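Local coordinates for putative reductase (Peptoclostridium difficile, PDB 5J6C), which binds flavin mononucleotide and probably uses it to reduce nitro compounds, possibly including the antibiotic metronidazole, at residues V76-K79 / E80-I83. Sequence-based numbering, arbitrary orientation.
Sequences VDDK and EKLI
Val-76 lays its CG1 methyl over two residues of the first helical turn, 3.6 Å from Lys-81 CB and 3.8 Å from Leu-82 CD2. With CG1 anti to the backbone N (chi1 -178°), the Val-76 side chain runs counter to that of Leu-82 and stands roughly perpendicular to that of Lys-81. Two branched apolar side chains suit this buried inner side. Leu-82 CG also packs 3.3 Å from Asp-78 O, covering the carbonyl that its own N binds at 3.0 Å.

Asp-78 is the N-cap of helix 79-86, which follows strand 71-76, the outermost of the antiparallel sheet within this chain, in this flavin-dependent nitroreductase fold. Its short carboxylate bends back over the helix start, and OD2 accepts from Lys-81 N at 2.7 Å in a fairly straight bond. The donor meets the anti side of OD2, tilted 26° out of the carboxylate plane. A negative group here is probably favoured by the helix dipole. The methylenes of Lys-81 flank it, CG lying 3.4 Å from OD2, whereas NZ hydrogen-bonds Asn-200 OD1 and Asn-199 O of the second subunit. Asn-199 OD1 of that subunit also accepts from the backbone N atoms of Asp-77 and Asp-78, so the strand-to-helix turn belongs to the dimer contact.

Lys-79 O accepts from Ile-83 N at 3.0 Å, the next i to i+4 bond of the helix. The exposed Lys-79 runs out extended until its last bond turns (chi4 -26°), bringing NZ to 4.0 Å from Ile-83 CD1; a long charged chain suits this exposed position.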
ATOM      1  N   VAL A  76     -17.180 -10.112  -3.346  1.00 19.95           N
ATOM      2  CA  VAL A  76     -18.241 -10.766  -2.592  1.00 22.11           C
ATOM      3  C   VAL A  76     -19.394  -9.789  -2.424  1.00 22.84           C
ATOM      4  O   VAL A  76     -19.213  -8.706  -1.859  1.00 22.17           O
ATOM      5  CB  VAL A  76     -17.751 -11.260  -1.221  1.00 17.04           C
ATOM      6  CG1 VAL A  76     -18.879 -11.969  -0.488  1.00 21.23           C
ATOM      7  CG2 VAL A  76     -16.555 -12.178  -1.414  1.00 19.62           C
ATOM      8  N   ASP A  77     -20.575 -10.166  -2.920  1.00 24.31           N
ATOM      9  CA  ASP A  77     -21.786  -9.393  -2.685  1.00 27.28           C
ATOM     10  C   ASP A  77     -22.942 -10.254  -2.203  1.00 25.58           C
ATOM     11  O   ASP A  77     -24.041  -9.725  -1.991  1.00 29.70           O
ATOM     12  CB  ASP A  77     -22.198  -8.619  -3.953  1.00 29.53           C
ATOM     13  CG  ASP A  77     -22.796  -9.508  -5.028  1.00 26.59           C
ATOM     14  OD1 ASP A  77     -22.695 -10.754  -4.944  1.00 27.23           O
ATOM     15  OD2 ASP A  77     -23.359  -8.938  -5.983  1.00 30.45           O
ATOM     16  N   ASP A  78     -22.729 -11.556  -2.039  1.00 26.66           N
ATOM     17  CA  ASP A  78     -23.743 -12.435  -1.475  1.00 24.43           C
ATOM     18  C   ASP A  78     -23.872 -12.182   0.020  1.00 28.56           C
ATOM     19  O   ASP A  78     -22.881 -12.233   0.757  1.00 26.53           O
ATOM     20  CB  ASP A  78     -23.376 -13.891  -1.745  1.00 30.74           C
ATOM     21  CG  ASP A  78     -24.271 -14.855  -1.005  1.00 34.54           C
ATOM     22  OD1 ASP A  78     -25.415 -15.064  -1.458  1.00 43.86           O
ATOM     23  OD2 ASP A  78     -23.840 -15.390   0.035  1.00 36.69           O
ATOM     24  N   LYS A  79     -25.100 -11.913   0.471  1.00 28.30           N
ATOM     25  CA  LYS A  79     -25.288 -11.464   1.845  1.00 31.38           C
ATOM     26  C   LYS A  79     -24.856 -12.540   2.836  1.00 31.60           C
ATOM     27  O   LYS A  79     -24.234 -12.238   3.865  1.00 27.94           O
ATOM     28  CB  LYS A  79     -26.746 -11.065   2.080  1.00 36.16           C
ATOM     29  CG  LYS A  79     -26.938 -10.256   3.351  1.00 42.32           C
ATOM     30  CD  LYS A  79     -28.379 -10.236   3.832  1.00 45.51           C
ATOM     31  CE  LYS A  79     -28.513  -9.297   5.032  1.00 42.95           C
ATOM     32  NZ  LYS A  79     -27.215  -9.171   5.766  1.00 42.53           N
ATOM     33  N   GLU A  80     -25.154 -13.805   2.527  1.00 28.84           N
ATOM     34  CA  GLU A  80     -24.785 -14.886   3.430  1.00 31.94           C
ATOM     35  C   GLU A  80     -23.273 -15.024   3.535  1.00 28.05           C
ATOM     36  O   GLU A  80     -22.741 -15.220   4.632  1.00 27.95           O
ATOM     37  CB  GLU A  80     -25.424 -16.196   2.966  1.00 33.91           C
ATOM     38  CG  GLU A  80     -25.734 -17.163   4.101  1.00 46.88           C
ATOM     39  CD  GLU A  80     -26.377 -16.470   5.301  1.00 52.09           C
ATOM     40  OE1 GLU A  80     -27.386 -15.746   5.111  1.00 52.50           O
ATOM     41  OE2 GLU A  80     -25.861 -16.646   6.431  1.00 57.69           O
ATOM     42  N   LYS A  81     -22.566 -14.918   2.404  1.00 26.75           N
ATOM     43  CA  LYS A  81     -21.105 -14.922   2.424  1.00 26.08           C
ATOM     44  C   LYS A  81     -20.563 -13.766   3.250  1.00 23.58           C
ATOM     45  O   LYS A  81     -19.557 -13.914   3.951  1.00 21.01           O
ATOM     46  CB  LYS A  81     -20.550 -14.846   0.995  1.00 26.21           C
ATOM     47  CG  LYS A  81     -20.501 -16.181   0.244  1.00 35.74           C
ATOM     48  CD  LYS A  81     -19.358 -17.052   0.770  1.00 38.17           C
ATOM     49  CE  LYS A  81     -19.517 -18.531   0.406  1.00 37.73           C
ATOM     50  NZ  LYS A  81     -19.363 -18.784  -1.048  1.00 42.11           N
ATOM     51  N   LEU A  82     -21.205 -12.599   3.163  1.00 24.46           N
ATOM     52  CA  LEU A  82     -20.730 -11.433   3.898  1.00 22.19           C
ATOM     53  C   LEU A  82     -20.888 -11.629   5.400  1.00 23.80           C
ATOM     54  O   LEU A  82     -20.031 -11.198   6.184  1.00 22.06           O
ATOM     55  CB  LEU A  82     -21.485 -10.189   3.427  1.00 19.15           C
ATOM     56  CG  LEU A  82     -21.061  -9.735   2.032  1.00 21.40           C
ATOM     57  CD1 LEU A  82     -21.970  -8.656   1.490  1.00 24.03           C
ATOM     58  CD2 LEU A  82     -19.607  -9.250   2.044  1.00 20.26           C
ATOM     59  N   ILE A  83     -21.990 -12.262   5.814  1.00 24.62           N
ATOM     60  CA  ILE A  83     -22.172 -12.625   7.217  1.00 22.82           C
ATOM     61  C   ILE A  83     -21.071 -13.584   7.658  1.00 24.27           C
ATOM     62  O   ILE A  83     -20.410 -13.372   8.684  1.00 21.55           O
ATOM     63  CB  ILE A  83     -23.572 -13.234   7.432  1.00 29.17           C
ATOM     64  CG1 ILE A  83     -24.659 -12.169   7.204  1.00 29.83           C
ATOM     65  CG2 ILE A  83     -23.678 -13.867   8.811  1.00 22.84           C
ATOM     66  CD1 ILE A  83     -26.069 -12.701   7.265  1.00 35.08           C
TER